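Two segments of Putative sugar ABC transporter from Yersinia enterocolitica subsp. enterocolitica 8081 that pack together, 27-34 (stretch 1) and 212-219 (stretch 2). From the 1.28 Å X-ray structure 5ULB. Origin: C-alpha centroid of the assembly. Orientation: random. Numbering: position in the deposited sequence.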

ATOM      1  N   ASN A  27       8.968  -2.910   5.452  1.00  9.98           N
ATOM      2  CA  ASN A  27       9.036  -2.564   6.850  1.00  9.83           C
ATOM      3  C   ASN A  27       7.726  -2.675   7.609  1.00 10.35           C
ATOM      4  O   ASN A  27       7.363  -1.748   8.339  1.00 10.99           O
ATOM      5  N   LEU A  28       6.991  -3.780   7.375  1.00 10.74           N
ATOM      6  CA  LEU A  28       5.732  -4.042   7.995  1.00  9.96           C
ATOM      7  C   LEU A  28       5.645  -5.513   8.334  1.00 10.23           C
ATOM      8  O   LEU A  28       6.588  -6.280   8.043  1.00 11.24           O
ATOM      9  N   GLY A  29       4.551  -5.920   8.958  1.00 10.44           N
ATOM     10  CA  GLY A  29       4.199  -7.310   9.141  1.00 10.76           C
ATOM     11  C   GLY A  29       3.280  -7.826   8.067  1.00 10.98           C
ATOM     12  O   GLY A  29       3.216  -7.279   6.960  1.00 12.55           O
ATOM     13  N   SER A  30       2.541  -8.893   8.364  1.00 11.15           N
ATOM     14  CA  SER A  30       1.722  -9.582   7.382  1.00 11.44           C
ATOM     15  C   SER A  30       0.286  -9.109   7.324  1.00 10.77           C
ATOM     16  O   SER A  30      -0.638  -9.933   7.228  1.00 13.14           O
ATOM     17  N   ASP A  31       0.087  -7.821   7.329  1.00 10.92           N
ATOM     18  CA  ASP A  31      -1.237  -7.253   7.087  1.00  9.72           C
ATOM     19  C   ASP A  31      -1.684  -7.560   5.647  1.00  9.78           C
ATOM     20  O   ASP A  31      -0.886  -7.939   4.805  1.00 10.43           O
ATOM     21  N   ASP A  32      -2.961  -7.360   5.342  1.00  9.40           N
ATOM     22  CA  ASP A  32      -3.490  -7.678   4.041  1.00 10.26           C
ATOM     23  C   ASP A  32      -2.854  -6.833   2.912  1.00 10.45           C
ATOM     24  O   ASP A  32      -2.678  -7.349   1.784  1.00 11.03           O
ATOM     25  N   ASN A  33      -2.569  -5.566   3.200  1.00  9.36           N
ATOM     26  CA  ASN A  33      -1.960  -4.736   2.154  1.00  9.25           C
ATOM     27  C   ASN A  33      -0.599  -5.303   1.775  1.00  9.87           C
ATOM     28  O   ASN A  33      -0.278  -5.442   0.613  1.00  9.75           O
ATOM     29  N   THR A  34       0.209  -5.606   2.804  1.00  9.76           N
ATOM     30  CA  THR A  34       1.478  -6.188   2.609  1.00  9.06           C
ATOM     31  C   THR A  34       1.414  -7.528   1.870  1.00  8.57           C
ATOM     32  O   THR A  34       2.229  -7.822   0.969  1.00 10.08           O
ATOM     33  N   THR A 212      -6.719   5.287   8.041  1.00  8.82           N
ATOM     34  CA  THR A 212      -5.705   5.615   7.043  1.00  8.69           C
ATOM     35  C   THR A 212      -4.986   4.426   6.469  1.00  9.59           C
ATOM     36  O   THR A 212      -4.244   4.549   5.542  1.00 10.65           O
ATOM     37  N   TRP A 213      -5.341   3.227   6.972  1.00  9.00           N
ATOM     38  CA  TRP A 213      -4.800   1.959   6.499  1.00  8.45           C
ATOM     39  C   TRP A 213      -5.858   0.910   6.782  1.00  8.31           C
ATOM     40  O   TRP A 213      -6.417   0.913   7.876  1.00  9.84           O
ATOM     41  N   ASP A 214      -6.159   0.050   5.852  1.00  8.44           N
ATOM     42  CA  ASP A 214      -7.282  -0.861   6.063  1.00  8.64           C
ATOM     43  C   ASP A 214      -7.008  -1.899   7.163  1.00  9.89           C
ATOM     44  O   ASP A 214      -7.973  -2.456   7.702  1.00 10.59           O
ATOM     45  N   ALA A 215      -5.724  -2.108   7.555  1.00  9.18           N
ATOM     46  CA  ALA A 215      -5.492  -2.926   8.747  1.00  9.52           C
ATOM     47  C   ALA A 215      -6.113  -2.324   9.957  1.00  9.16           C
ATOM     48  O   ALA A 215      -6.651  -3.041  10.827  1.00 10.81           O
ATOM     49  N   PHE A 216      -6.041  -1.012  10.104  1.00  8.79           N
ATOM     50  CA  PHE A 216      -6.725  -0.324  11.167  1.00  8.68           C
ATOM     51  C   PHE A 216      -8.234  -0.407  10.994  1.00  9.01           C
ATOM     52  O   PHE A 216      -8.934  -0.722  11.975  1.00  9.19           O
ATOM     53  N   THR A 217      -8.745  -0.134   9.821  1.00  8.32           N
ATOM     54  CA  THR A 217     -10.168  -0.090   9.623  1.00  8.96           C
ATOM     55  C   THR A 217     -10.786  -1.460   9.888  1.00  9.01           C
ATOM     56  O   THR A 217     -11.876  -1.513  10.457  1.00  9.78           O
ATOM     57  N   GLN A 218     -10.084  -2.550   9.535  1.00  8.47           N
ATOM     58  CA  GLN A 218     -10.613  -3.858   9.859  1.00  8.49           C
ATOM     59  C   GLN A 218     -10.812  -4.027  11.350  1.00  8.53           C
ATOM     60  O   GLN A 218     -11.819  -4.655  11.789  1.00 10.83           O
ATOM     61  N   GLY A 219      -9.837  -3.578  12.131  1.00  9.41           N
ATOM     62  CA  GLY A 219     -10.018  -3.695  13.572  1.00  9.59           C
ATOM     63  C   GLY A 219     -11.112  -2.832  14.097  1.00  8.77           C
ATOM     64  O   GLY A 219     -11.910  -3.187  15.017  1.00  9.70           O
TER

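Two helix N-termini meet here, and much of the polar traffic between them runs through three waters that bridge the stretches, leaving just two direct hydrogen bonds across a modest contact of 277 Å². No two touching residues are fewer than 180 positions apart in the sequence, yet D31 and A215 bring their CA atoms to 6.3 Å. Each helix is preceded by an N-cap residue, D31 in stretch 1 and W213 in stretch 2, and these two residues are themselves joined by a weak hydrogen bond. The selenium-bearing ligand 5-se-methyl-5-seleno-ribofuranose, in its alpha and beta forms, also touches this region.

D31 points its CA-to-CB bond toward stretch 2 and takes the p rotamer (chi1 61°), which turns its carboxylate back over the start of its own helix. OD2 accepts from T34 N at 2.9 Å, the capping bond, while OD1 accepts from T34 OG1 at 2.7 Å; T34 itself, in the m rotamer, makes no contact with stretch 2. The capping oxygen also serves the interface: W213 NE1 donates to D31 OD2 at 3.3 Å, a weak bond. At the base of the same side chain, D31 CB rests 4.2 Å from A215 CB, a small methyl that also points toward stretch 1, at the place where the CA atoms of the two stretches are nearest.

W213 gives up the largest area, 75 Å². Its CA-to-CB bond runs sideways, but the t rotamer (chi1 173°) brings the indole to stretch 1. D31 OD2 and N33 CB lie at the ring edge, near its plane, with N33 CB 4.0 Å from W213 NE1. L28, an m,t rotamer pointing toward stretch 2, supplies the apolar contact, its CD2 4.2 Å from W213 CH2.

One residue past the cap, D32 meets Q218 from the next turn of the other helix; each points toward the other's stretch, both with chi1 in the m well. Q218 NE2 donates to D32 OD2 at 3.0 Å, and both atoms have further hydrogen bonds elsewhere in the structure. The other end of the same amide is used through water 1, which accepts from D32 N at 3.0 Å and donates to Q218 OE1 at 2.8 Å. The glutamine thus reaches both the side chain of D32 and, through the water, its backbone NH at the first turn of the helix.

The other two waters join N33 to D214. D214 starts with a sideways CA-to-CB bond, but its p rotamer (chi1 63°) carries the carboxylate nearer to stretch 1, with OD1 4.3 Å from N33 CB. Water 2 accepts from N33 N at 2.9 Å and donates to D214 OD1 at 2.7 Å, so a second NH of the helix start is linked to stretch 2. N33, in the t rotamer and pointing toward stretch 2, sends ND2 to water 3 at 2.9 Å; that water donates weakly to D214 OD2 at 3.1 Å. Both asparagine and aspartate are buried; water 2 ties the N33 backbone to D214, and water 3 ties the two side chains.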

ATOM      1  CB  ASN A  27       9.626  -1.155   6.976  1.00 11.00           C
ATOM      2  CG  ASN A  27      10.134  -0.803   8.329  1.00 12.37           C
ATOM      3  OD1 ASN A  27      10.541  -1.657   9.132  1.00 12.64           O
ATOM      4  ND2 ASN A  27      10.248   0.520   8.579  1.00 14.59           N
ATOM      5  CB  LEU A  28       4.532  -3.568   7.125  1.00 10.04           C
ATOM      6  CG  LEU A  28       4.436  -2.058   6.873  1.00 10.82           C
ATOM      7  CD1 LEU A  28       3.332  -1.811   5.890  1.00 11.24           C
ATOM      8  CD2 LEU A  28       4.112  -1.352   8.173  1.00 12.55           C
ATOM      9  CB  SER A  30       1.865 -11.092   7.567  1.00 12.87           C
ATOM     10  OG  SER A  30       1.486 -11.453   8.894  1.00 16.47           O
ATOM     11  CB  ASP A  31      -1.183  -5.753   7.338  1.00 11.04           C
ATOM     12  CG  ASP A  31      -0.226  -5.039   6.436  1.00 11.44           C
ATOM     13  OD1 ASP A  31       0.998  -5.080   6.732  1.00 11.64           O
ATOM     14  OD2 ASP A  31      -0.655  -4.507   5.374  1.00 12.90           O
ATOM     15  CB  ASP A  32      -4.978  -7.508   3.968  1.00 11.84           C
ATOM     16  CG  ASP A  32      -5.757  -8.490   4.831  1.00 16.09           C
ATOM     17  OD1 ASP A  32      -5.173  -9.477   5.325  1.00 19.89           O
ATOM     18  OD2 ASP A  32      -7.032  -8.292   4.874  1.00 19.00           O
ATOM     19  CB  ASN A  33      -1.847  -3.285   2.667  1.00 10.16           C
ATOM     20  CG  ASN A  33      -1.437  -2.323   1.563  1.00 11.24           C
ATOM     21  OD1 ASN A  33      -0.272  -1.999   1.428  1.00 12.79           O
ATOM     22  ND2 ASN A  33      -2.492  -1.776   0.882  1.00 12.37           N
ATOM     23  CB  THR A  34       2.221  -6.344   3.982  1.00  9.86           C
ATOM     24  OG1 THR A  34       2.473  -5.041   4.494  1.00 10.27           O
ATOM     25  CG2 THR A  34       3.497  -7.136   3.832  1.00 11.84           C
ATOM     26  CB  THR A 212      -4.695   6.576   7.614  1.00 10.24           C
ATOM     27  OG1 THR A 212      -3.953   5.968   8.676  1.00 10.15           O
ATOM     28  CG2 THR A 212      -5.333   7.865   8.068  1.00 11.38           C
ATOM     29  CB  TRP A 213      -3.529   1.586   7.275  1.00 10.09           C
ATOM     30  CG  TRP A 213      -2.857   0.266   7.092  1.00  8.75           C
ATOM     31  CD1 TRP A 213      -2.837  -0.590   6.062  1.00  9.86           C
ATOM     32  CD2 TRP A 213      -1.848  -0.208   8.029  1.00  9.69           C
ATOM     33  NE1 TRP A 213      -1.915  -1.642   6.316  1.00 10.42           N
ATOM     34  CE2 TRP A 213      -1.300  -1.403   7.504  1.00  9.83           C
ATOM     35  CE3 TRP A 213      -1.476   0.206   9.300  1.00 10.97           C
ATOM     36  CZ2 TRP A 213      -0.309  -2.094   8.227  1.00  9.99           C
ATOM     37  CZ3 TRP A 213      -0.459  -0.477   9.978  1.00 11.99           C
ATOM     38  CH2 TRP A 213       0.068  -1.631   9.400  1.00 12.06           C
ATOM     39  CB  ASP A 214      -7.804  -1.553   4.820  1.00 10.19           C
ATOM     40  CG  ASP A 214      -6.846  -2.490   4.086  1.00 10.38           C
ATOM     41  OD1 ASP A 214      -5.656  -2.449   4.402  1.00 11.32           O
ATOM     42  OD2 ASP A 214      -7.417  -3.241   3.209  1.00 14.26           O
ATOM     43  CB  ALA A 215      -3.973  -3.122   8.937  1.00 10.53           C
ATOM     44  CB  PHE A 216      -6.318   1.171  11.231  1.00  9.30           C
ATOM     45  CG  PHE A 216      -4.871   1.480  11.533  1.00  9.16           C
ATOM     46  CD1 PHE A 216      -4.114   0.726  12.409  1.00 10.18           C
ATOM     47  CD2 PHE A 216      -4.241   2.598  10.964  1.00  9.91           C
ATOM     48  CE1 PHE A 216      -2.823   1.090  12.733  1.00 10.67           C
ATOM     49  CE2 PHE A 216      -2.965   2.960  11.272  1.00 10.59           C
ATOM     50  CZ  PHE A 216      -2.263   2.203  12.164  1.00 11.55           C
ATOM     51  CB  THR A 217     -10.481   0.359   8.204  1.00  9.37           C
ATOM     52  OG1 THR A 217      -9.703   1.540   7.932  1.00 10.40           O
ATOM     53  CG2 THR A 217     -11.955   0.673   8.034  1.00 11.60           C
ATOM     54  CB  GLN A 218      -9.659  -4.916   9.315  1.00 10.39           C
ATOM     55  CG  GLN A 218      -9.666  -5.089   7.815  1.00 10.37           C
ATOM     56  CD  GLN A 218      -8.431  -5.768   7.254  1.00 12.47           C
ATOM     57  OE1 GLN A 218      -7.514  -6.202   8.032  1.00 14.43           O
ATOM     58  NE2 GLN A 218      -8.346  -5.838   5.940  1.00 15.90           N
TER
HETATM   59  O   HOH W   1      -4.824  -6.265   7.371  1.00 13.48           O
HETATM   60  O   HOH W   2      -3.933  -4.283   5.452  1.00 11.81           O
HETATM   61  O   HOH W   3      -4.786  -3.386   1.532  1.00 12.40           O